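Local coordinates for [Ribosomal protein bS18]-alanine N-acetyltransferase (Escherichia coli O157:H7, PDB 5ISV) that probably acetylates the N-terminal alanine of ribosomal protein bS18, with acetyl-CoA as the acetyl donor, at residues T9-A14 against N42-Q47; A14-E19 against K30-N35; H23-S28 against E103-N108. All coordinates share one frame; numbering follows the deposited sequence.

The three contacts lie round the two N-terminal helices and the mixed sheet of a GNAT acetyltransferase. Interactions 1 and 2 share Ala-14 and helix 12-22; their centres lie about 9 Å apart, and along the chain interaction 2 is nested inside the loop closed by interaction 1. They also touch through Asn-42 ND2 and Asn-35 O, 3.2 Å apart. Interaction 3, about 14 Å from interaction 2 between centres, uses the loop between helices 12-22 and 29-34 and crosses both others along the chain. Glu-19 links interactions 2 and 3, its OE2 lying 2.9 Å from Trp-27 N. Glu-19 is near Ala-70, and interaction 3 holds Asn-108, both predicted to bind acetyl-CoA.

Interaction 1 of 3, residues T9-A14 against N42-Q47; sequences TTDLPA and NFQLTQ
Asp-11 and Gln-44 make the whole of this contact, joining the turn that leads into helix 12-22 to strand 43-47 of the GNAT sheet. Their side chains meet at about a right angle, with OD2 of Asp-11 2.9 Å from NE2 of Gln-44. The carboxylate and amide planes are turned 62° apart, so the two flat groups do not stack. Gln-44 sets its CG between its own backbone N and carbonyl carbon (chi1 59°) and runs extended from there, which carries the amide off the sheet toward the turn. A glutamine suits this place because it spans the gap between backbones whose closest CA atoms, those of Asp-11 and Gln-44, are 8.5 Å apart, and still brings a polar end.

The sheet side is the close-packed one. Gln-44 is buried, and Met-51 of strand 50-60 touches it as well as Asp-11 and Ala-14; Asn-42, also buried, bonds to Thr-57 and Asn-35. The other side faces solvent: Thr-9, Thr-10 and Pro-13 are exposed and do not meet the strand. Thr-9 OG1 bonds to Gln-36 there, the 3-10 turn is held by a bond from Leu-12 N to Thr-9 O (3.1 Å), and a proline is tolerated near the start of a helix because its missing N-H is not needed there.

Each polar end has a firmer partner elsewhere. NE2 of Gln-44 bonds to Ser-6 O on the neighbouring strand 2-6, while OD2 of Asp-11 accepts from Glu-8 N. The amide is thereby held close to the carboxylate, and a partly positive N-H group next to a probably ionised acid should make the approach electrostatically favourable.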
loop_
_atom_site.group_PDB
_atom_site.type_symbol
_atom_site.label_atom_id
_atom_site.label_comp_id
_atom_site.label_asym_id
_atom_site.label_seq_id
_atom_site.Cartn_x
_atom_site.Cartn_y
_atom_site.Cartn_z
ATOM N N THR A 9 -14.010 6.724 -6.896
ATOM C CA THR A 9 -14.909 7.049 -5.784
ATOM C C THR A 9 -16.086 6.055 -5.588
ATOM O O THR A 9 -16.434 5.682 -4.456
ATOM C CB THR A 9 -15.462 8.485 -5.968
ATOM O OG1 THR A 9 -14.361 9.398 -5.935
ATOM C CG2 THR A 9 -16.460 8.858 -4.878
ATOM N N THR A 10 -16.693 5.633 -6.687
ATOM C CA THR A 10 -17.802 4.669 -6.639
ATOM C C THR A 10 -17.365 3.247 -6.273
ATOM O O THR A 10 -18.213 2.385 -6.030
ATOM C CB THR A 10 -18.537 4.608 -7.978
ATOM O OG1 THR A 10 -17.571 4.420 -9.017
ATOM C CG2 THR A 10 -19.313 5.910 -8.225
ATOM N N ASP A 11 -16.046 3.022 -6.222
ATOM C CA ASP A 11 -15.463 1.786 -5.721
ATOM C C ASP A 11 -15.180 1.799 -4.217
ATOM O O ASP A 11 -14.909 0.749 -3.634
ATOM C CB ASP A 11 -14.177 1.439 -6.476
ATOM C CG ASP A 11 -14.392 1.282 -7.967
ATOM O OD1 ASP A 11 -15.354 0.581 -8.397
ATOM O OD2 ASP A 11 -13.588 1.854 -8.734
ATOM N N LEU A 12 -15.293 2.976 -3.584
ATOM C CA LEU A 12 -14.935 3.075 -2.166
ATOM C C LEU A 12 -15.867 2.235 -1.259
ATOM O O LEU A 12 -15.388 1.605 -0.350
ATOM C CB LEU A 12 -14.762 4.533 -1.691
ATOM C CG LEU A 12 -13.583 5.284 -2.330
ATOM C CD1 LEU A 12 -13.639 6.734 -1.887
ATOM C CD2 LEU A 12 -12.232 4.674 -1.944
ATOM N N PRO A 13 -17.175 2.126 -1.562
ATOM C CA PRO A 13 -17.974 1.221 -0.709
ATOM C C PRO A 13 -17.485 -0.258 -0.735
ATOM O O PRO A 13 -17.447 -0.921 0.302
ATOM C CB PRO A 13 -19.391 1.361 -1.280
ATOM C CG PRO A 13 -19.385 2.662 -1.976
ATOM C CD PRO A 13 -18.020 2.840 -2.539
ATOM N N ALA A 14 -17.120 -0.764 -1.910
ATOM C CA ALA A 14 -16.549 -2.082 -1.980
ATOM C C ALA A 14 -15.223 -2.170 -1.213
ATOM O O ALA A 14 -14.978 -3.178 -0.524
ATOM C CB ALA A 14 -16.391 -2.551 -3.437
ATOM N N ASN A 42 -4.658 5.319 -6.441
ATOM C CA ASN A 42 -5.281 4.201 -5.748
ATOM C C ASN A 42 -5.666 3.116 -6.769
ATOM O O ASN A 42 -6.143 3.423 -7.847
ATOM C CB ASN A 42 -6.560 4.697 -5.051
ATOM C CG ASN A 42 -6.243 5.675 -3.919
ATOM O OD1 ASN A 42 -5.113 5.709 -3.451
ATOM N ND2 ASN A 42 -7.218 6.434 -3.467
ATOM N N PHE A 43 -5.513 1.877 -6.352
ATOM C CA PHE A 43 -5.749 0.688 -7.246
ATOM C C PHE A 43 -6.613 -0.330 -6.533
ATOM O O PHE A 43 -6.611 -0.462 -5.311
ATOM C CB PHE A 43 -4.405 0.035 -7.638
ATOM C CG PHE A 43 -3.574 0.872 -8.566
ATOM C CD1 PHE A 43 -3.993 1.120 -9.884
ATOM C CD2 PHE A 43 -2.371 1.448 -8.116
ATOM C CE1 PHE A 43 -3.252 1.885 -10.743
ATOM C CE2 PHE A 43 -1.633 2.235 -8.969
ATOM C CZ PHE A 43 -2.062 2.466 -10.266
ATOM N N GLN A 44 -7.310 -1.139 -7.371
ATOM C CA GLN A 44 -8.105 -2.269 -6.888
ATOM C C GLN A 44 -7.769 -3.479 -7.756
ATOM O O GLN A 44 -7.316 -3.311 -8.893
ATOM C CB GLN A 44 -9.591 -1.955 -7.013
ATOM C CG GLN A 44 -10.043 -1.657 -8.455
ATOM C CD GLN A 44 -11.540 -1.574 -8.623
ATOM O OE1 GLN A 44 -12.265 -2.418 -8.121
ATOM N NE2 GLN A 44 -12.012 -0.547 -9.311
ATOM N N LEU A 45 -7.870 -4.642 -7.132
ATOM C CA LEU A 45 -7.732 -5.916 -7.885
ATOM C C LEU A 45 -9.058 -6.631 -7.745
ATOM O O LEU A 45 -9.593 -6.813 -6.657
ATOM C CB LEU A 45 -6.596 -6.743 -7.291
ATOM C CG LEU A 45 -6.259 -8.030 -8.049
ATOM C CD1 LEU A 45 -4.811 -8.420 -7.893
ATOM C CD2 LEU A 45 -7.158 -9.204 -7.647
ATOM N N THR A 46 -9.620 -7.040 -8.885
ATOM C CA THR A 46 -10.903 -7.730 -8.908
ATOM C C THR A 46 -10.614 -9.167 -9.393
ATOM O O THR A 46 -9.797 -9.376 -10.289
ATOM C CB THR A 46 -11.876 -7.028 -9.843
ATOM O OG1 THR A 46 -11.329 -7.004 -11.154
ATOM C CG2 THR A 46 -12.249 -5.661 -9.441
ATOM N N GLN A 47 -11.226 -10.128 -8.721
ATOM C CA GLN A 47 -11.148 -11.539 -9.134
ATOM C C GLN A 47 -12.568 -11.965 -9.452
ATOM O O GLN A 47 -13.484 -11.903 -8.622
ATOM C CB GLN A 47 -10.601 -12.423 -8.028
ATOM C CG GLN A 47 -10.523 -13.871 -8.496
ATOM C CD GLN A 47 -9.856 -14.762 -7.490
ATOM O OE1 GLN A 47 -10.519 -15.587 -6.844
ATOM N NE2 GLN A 47 -8.558 -14.650 -7.375
#

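Interaction 2 of 3, residues A14-E19 against K30-N35; sequences AAYHIE and KTFASN
With chi1 at -89°, Phe-32 sends its ring across to helix 12-22, where Glu-19 places CG opposite its backbone N (chi1 178°) and so lays CB and CG against the ring's rim. A bend at chi2 then leads the carboxylate past that rim toward Trp-27 N, its plane steeply inclined to the ring. These are the first two helices of the GNAT fold, joined by a loop. The axes of segments 14-19 and 30-34 approach to 10.7 Å, their N-to-C directions 130° apart, a separation that a large aromatic residue is well suited to bridge.

The Phe-32 ring fills the space between the backbones. Ala-15 CB touches its CE1 at 3.9 Å, the small residue letting the ring come close to the helix. Tyr-16 N lies over one face, offset toward the rim, and Tyr-16 CD1 meets CD2 of Phe-32 at 4.1 Å, with the phenylalanine atom at the edge of the tyrosine ring. Glu-19 CB sits in the ring plane, at the edge, 3.7 Å from CZ of Phe-32. Trp-27 and Phe-54 also pack edge-to-face with this ring.

Glu-19 is aliphatic where it meets the ring and polar beyond. Its buried carboxylate is satisfied by Trp-27 N and His-23 ND1 at OE2 and by Asn-68 ND2 at OE1, close to the predicted acetyl-CoA residue Ala-70. The end of helix 29-34 is also braced by side-chain bonds: Asn-35 ND2 bonds to Thr-31 O at 3.1 Å, and Lys-30 O accepts from the backbone Ser-34 N on one face of its carbonyl plane and from Ser-34 OG, at 2.9 Å, on the other.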
loop_
_atom_site.group_PDB
_atom_site.type_symbol
_atom_site.label_atom_id
_atom_site.label_comp_id
_atom_site.label_asym_id
_atom_site.label_seq_id
_atom_site.Cartn_x
_atom_site.Cartn_y
_atom_site.Cartn_z
ATOM N N ALA A 14 -17.120 -0.764 -1.910
ATOM C CA ALA A 14 -16.549 -2.082 -1.980
ATOM C C ALA A 14 -15.223 -2.170 -1.213
ATOM O O ALA A 14 -14.978 -3.178 -0.524
ATOM C CB ALA A 14 -16.391 -2.551 -3.437
ATOM N N ALA A 15 -14.396 -1.114 -1.258
ATOM C CA ALA A 15 -13.130 -1.160 -0.526
ATOM C C ALA A 15 -13.398 -1.169 0.972
ATOM O O ALA A 15 -12.739 -1.911 1.705
ATOM C CB ALA A 15 -12.187 -0.050 -0.939
ATOM N N TYR A 16 -14.332 -0.316 1.431
ATOM C CA TYR A 16 -14.742 -0.308 2.848
ATOM C C TYR A 16 -15.217 -1.679 3.372
ATOM O O TYR A 16 -14.880 -2.103 4.466
ATOM C CB TYR A 16 -15.825 0.784 3.085
ATOM C CG TYR A 16 -16.386 0.797 4.486
ATOM C CD1 TYR A 16 -15.738 1.497 5.472
ATOM C CD2 TYR A 16 -17.563 0.093 4.837
ATOM C CE1 TYR A 16 -16.217 1.537 6.769
ATOM C CE2 TYR A 16 -18.055 0.114 6.147
ATOM C CZ TYR A 16 -17.369 0.845 7.121
ATOM O OH TYR A 16 -17.826 0.899 8.428
ATOM N N HIS A 17 -16.003 -2.385 2.549
ATOM C CA HIS A 17 -16.483 -3.724 2.879
ATOM C C HIS A 17 -15.294 -4.708 3.098
ATOM O O HIS A 17 -15.280 -5.477 4.047
ATOM C CB HIS A 17 -17.465 -4.177 1.753
ATOM C CG HIS A 17 -18.029 -5.566 1.914
ATOM N ND1 HIS A 17 -19.014 -5.874 2.826
ATOM C CD2 HIS A 17 -17.727 -6.727 1.282
ATOM C CE1 HIS A 17 -19.333 -7.152 2.716
ATOM N NE2 HIS A 17 -18.552 -7.698 1.799
ATOM N N ILE A 18 -14.286 -4.634 2.239
ATOM C CA ILE A 18 -13.052 -5.423 2.429
ATOM C C ILE A 18 -12.333 -5.065 3.735
ATOM O O ILE A 18 -11.942 -5.922 4.503
ATOM C CB ILE A 18 -12.124 -5.272 1.209
ATOM C CG1 ILE A 18 -12.771 -5.962 -0.011
ATOM C CG2 ILE A 18 -10.743 -5.851 1.473
ATOM C CD1 ILE A 18 -12.056 -5.795 -1.314
ATOM N N GLU A 19 -12.206 -3.772 3.961
ATOM C CA GLU A 19 -11.537 -3.295 5.169
ATOM C C GLU A 19 -12.186 -3.867 6.476
ATOM O O GLU A 19 -11.448 -4.287 7.389
ATOM C CB GLU A 19 -11.565 -1.777 5.135
ATOM C CG GLU A 19 -10.951 -1.097 6.353
ATOM C CD GLU A 19 -9.440 -1.040 6.317
ATOM O OE1 GLU A 19 -8.841 -1.376 5.295
ATOM O OE2 GLU A 19 -8.833 -0.656 7.340
ATOM N N LYS A 30 -15.318 7.847 6.603
ATOM C CA LYS A 30 -14.778 9.191 6.459
ATOM C C LYS A 30 -13.282 9.171 6.175
ATOM O O LYS A 30 -12.798 9.990 5.373
ATOM C CB LYS A 30 -15.075 10.012 7.714
ATOM C CG LYS A 30 -16.482 10.577 7.762
ATOM C CD LYS A 30 -16.535 11.898 8.545
ATOM C CE LYS A 30 -16.102 11.748 10.004
ATOM N NZ LYS A 30 -15.558 13.007 10.607
ATOM N N THR A 31 -12.544 8.244 6.775
ATOM C CA THR A 31 -11.108 8.101 6.434
ATOM C C THR A 31 -10.908 7.706 4.982
ATOM O O THR A 31 -10.070 8.264 4.280
ATOM C CB THR A 31 -10.353 7.068 7.308
ATOM O OG1 THR A 31 -10.429 7.477 8.668
ATOM C CG2 THR A 31 -8.877 7.033 6.958
ATOM N N PHE A 32 -11.709 6.728 4.510
ATOM C CA PHE A 32 -11.622 6.398 3.085
ATOM C C PHE A 32 -11.906 7.556 2.165
ATOM O O PHE A 32 -11.187 7.775 1.210
ATOM C CB PHE A 32 -12.572 5.260 2.684
ATOM C CG PHE A 32 -11.993 3.853 2.809
ATOM C CD1 PHE A 32 -11.107 3.331 1.891
ATOM C CD2 PHE A 32 -12.354 3.087 3.890
ATOM C CE1 PHE A 32 -10.624 2.031 2.016
ATOM C CE2 PHE A 32 -11.905 1.783 4.021
ATOM C CZ PHE A 32 -10.995 1.284 3.096
ATOM N N ALA A 33 -12.995 8.270 2.417
ATOM C CA ALA A 33 -13.313 9.487 1.653
ATOM C C ALA A 33 -12.224 10.577 1.691
ATOM O O ALA A 33 -12.097 11.402 0.776
ATOM C CB ALA A 33 -14.600 10.085 2.184
ATOM N N SER A 34 -11.493 10.626 2.767
ATOM C CA SER A 34 -10.413 11.612 2.927
ATOM C C SER A 34 -9.196 11.248 2.068
ATOM O O SER A 34 -8.473 12.114 1.583
ATOM C CB SER A 34 -10.005 11.693 4.388
ATOM O OG SER A 34 -11.045 12.276 5.170
ATOM N N ASN A 35 -8.978 9.954 1.859
ATOM C CA ASN A 35 -7.779 9.458 1.199
ATOM C C ASN A 35 -8.025 9.177 -0.309
ATOM O O ASN A 35 -7.809 8.042 -0.805
ATOM C CB ASN A 35 -7.252 8.228 1.957
ATOM C CG ASN A 35 -6.363 8.576 3.149
ATOM O OD1 ASN A 35 -5.165 8.914 3.021
ATOM N ND2 ASN A 35 -6.963 8.528 4.344
#

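Interaction 3 of 3, residues H23-S28 against E103-N108; sequences HAFPWS and EVRASN
The Phe-25 ring carries the guanidinium of Arg-105 on one face, the two planes only 20° apart and their centres 4.2 Å from each other. This stacked cation-pi pair links the loop between the first two helices of the GNAT fold to the end of strand 99-105. NH2 stands over the middle of the ring, 3.5 Å from CD1 of Phe-25, whereas NH1 lies farther out. CZ of Arg-105 is 22° off the ring normal.

Arginine suits the site because its chain, extended from CG to NE, reaches across a wide separation and ends in a flat cation that can use a face and its N-H groups at once. NH1 makes a salt bridge with Glu-137 and a bond to Pro-131 O, which should fix the rotation of the group against the aromatic face. Phenylalanine, largely exposed here, gains a charged cover for one side.

The same strand brings Glu-103, the predicted proton acceptor, and then turns sharply. The type I turn from Arg-105 leads to Asn-108, predicted to bind acetyl-CoA, whose OD1 caps Ala-111 N of helix 109-117; Asn-108 N closes the turn on Arg-105 O at 3.0 Å.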
loop_
_atom_site.group_PDB
_atom_site.type_symbol
_atom_site.label_atom_id
_atom_site.label_comp_id
_atom_site.label_asym_id
_atom_site.label_seq_id
_atom_site.Cartn_x
_atom_site.Cartn_y
_atom_site.Cartn_z
ATOM N N HIS A 23 -9.390 -6.139 8.309
ATOM C CA HIS A 23 -8.606 -5.446 9.362
ATOM C C HIS A 23 -9.328 -5.353 10.700
ATOM O O HIS A 23 -10.491 -4.975 10.724
ATOM C CB HIS A 23 -8.256 -4.050 8.850
ATOM C CG HIS A 23 -7.200 -4.037 7.796
ATOM N ND1 HIS A 23 -6.879 -2.910 7.064
ATOM C CD2 HIS A 23 -6.295 -4.981 7.429
ATOM C CE1 HIS A 23 -5.881 -3.183 6.244
ATOM N NE2 HIS A 23 -5.510 -4.433 6.448
ATOM N N ALA A 24 -8.632 -5.685 11.798
ATOM C CA ALA A 24 -9.152 -5.526 13.169
ATOM C C ALA A 24 -9.300 -4.086 13.654
ATOM O O ALA A 24 -10.083 -3.835 14.573
ATOM C CB ALA A 24 -8.301 -6.296 14.153
ATOM N N PHE A 25 -8.538 -3.163 13.050
ATOM C CA PHE A 25 -8.531 -1.742 13.401
ATOM C C PHE A 25 -8.904 -1.047 12.101
ATOM O O PHE A 25 -8.086 -0.365 11.489
ATOM C CB PHE A 25 -7.143 -1.285 13.938
ATOM C CG PHE A 25 -6.711 -2.010 15.172
ATOM C CD1 PHE A 25 -6.103 -3.256 15.082
ATOM C CD2 PHE A 25 -6.876 -1.425 16.438
ATOM C CE1 PHE A 25 -5.762 -3.941 16.220
ATOM C CE2 PHE A 25 -6.489 -2.094 17.581
ATOM C CZ PHE A 25 -5.927 -3.355 17.469
ATOM N N PRO A 26 -10.153 -1.249 11.648
ATOM C CA PRO A 26 -10.480 -0.778 10.337
ATOM C C PRO A 26 -10.617 0.722 10.253
ATOM O O PRO A 26 -11.009 1.390 11.212
ATOM C CB PRO A 26 -11.833 -1.410 10.068
ATOM C CG PRO A 26 -12.448 -1.521 11.405
ATOM C CD PRO A 26 -11.293 -1.902 12.291
ATOM N N TRP A 27 -10.284 1.214 9.075
ATOM C CA TRP A 27 -10.632 2.538 8.653
ATOM C C TRP A 27 -12.151 2.808 8.713
ATOM O O TRP A 27 -12.949 1.931 8.448
ATOM C CB TRP A 27 -10.123 2.765 7.202
ATOM C CG TRP A 27 -8.751 3.351 7.103
ATOM C CD1 TRP A 27 -7.831 3.497 8.114
ATOM C CD2 TRP A 27 -8.137 3.880 5.934
ATOM N NE1 TRP A 27 -6.697 4.117 7.641
ATOM C CE2 TRP A 27 -6.856 4.362 6.309
ATOM C CE3 TRP A 27 -8.555 4.033 4.622
ATOM C CZ2 TRP A 27 -5.995 4.931 5.398
ATOM C CZ3 TRP A 27 -7.727 4.561 3.722
ATOM C CH2 TRP A 27 -6.450 5.063 4.117
ATOM N N SER A 28 -12.512 4.036 9.089
ATOM C CA SER A 28 -13.888 4.541 8.963
ATOM C C SER A 28 -14.187 5.010 7.552
ATOM O O SER A 28 -13.272 5.223 6.765
ATOM C CB SER A 28 -14.114 5.701 9.899
ATOM O OG SER A 28 -13.461 6.857 9.391
ATOM N N GLU A 103 4.115 1.854 6.390
ATOM C CA GLU A 103 4.224 1.610 7.812
ATOM C C GLU A 103 3.525 0.279 8.107
ATOM O O GLU A 103 2.446 0.012 7.535
ATOM C CB GLU A 103 3.491 2.732 8.540
ATOM C CG GLU A 103 4.213 3.324 9.681
ATOM C CD GLU A 103 3.632 4.651 10.136
ATOM O OE1 GLU A 103 2.424 4.880 9.978
ATOM O OE2 GLU A 103 4.398 5.470 10.661
ATOM N N VAL A 104 4.124 -0.555 8.939
ATOM C CA VAL A 104 3.564 -1.862 9.243
ATOM C C VAL A 104 3.717 -2.165 10.721
ATOM O O VAL A 104 4.750 -1.886 11.327
ATOM C CB VAL A 104 4.207 -2.962 8.326
ATOM C CG1 VAL A 104 5.709 -2.981 8.420
ATOM C CG2 VAL A 104 3.665 -4.356 8.619
ATOM N N ARG A 105 2.683 -2.704 11.340
ATOM C CA ARG A 105 2.748 -3.224 12.699
ATOM C C ARG A 105 3.866 -4.233 12.852
ATOM O O ARG A 105 3.977 -5.163 12.045
ATOM C CB ARG A 105 1.398 -3.847 13.072
ATOM C CG ARG A 105 0.367 -2.801 13.358
ATOM C CD ARG A 105 -1.053 -3.314 13.293
ATOM N NE ARG A 105 -2.019 -2.325 13.716
ATOM C CZ ARG A 105 -2.387 -2.100 14.978
ATOM N NH1 ARG A 105 -1.870 -2.807 15.978
ATOM N NH2 ARG A 105 -3.275 -1.146 15.244
ATOM N N ALA A 106 4.689 -4.091 13.885
ATOM C CA ALA A 106 5.861 -4.958 14.064
ATOM C C ALA A 106 5.524 -6.457 14.183
ATOM O O ALA A 106 6.357 -7.305 13.884
ATOM C CB ALA A 106 6.632 -4.510 15.281
ATOM N N SER A 107 4.314 -6.769 14.655
ATOM C CA SER A 107 3.925 -8.171 14.842
ATOM C C SER A 107 3.581 -8.864 13.529
ATOM O O SER A 107 3.441 -10.091 13.525
ATOM C CB SER A 107 2.729 -8.284 15.765
ATOM O OG SER A 107 1.627 -7.553 15.261
ATOM N N ASN A 108 3.444 -8.120 12.433
ATOM C CA ASN A 108 3.110 -8.731 11.148
ATOM C C ASN A 108 4.387 -9.182 10.447
ATOM O O ASN A 108 4.803 -8.628 9.419
ATOM C CB ASN A 108 2.270 -7.799 10.275
ATOM C CG ASN A 108 1.566 -8.527 9.152
ATOM O OD1 ASN A 108 1.979 -9.626 8.711
ATOM N ND2 ASN A 108 0.483 -7.940 8.694
#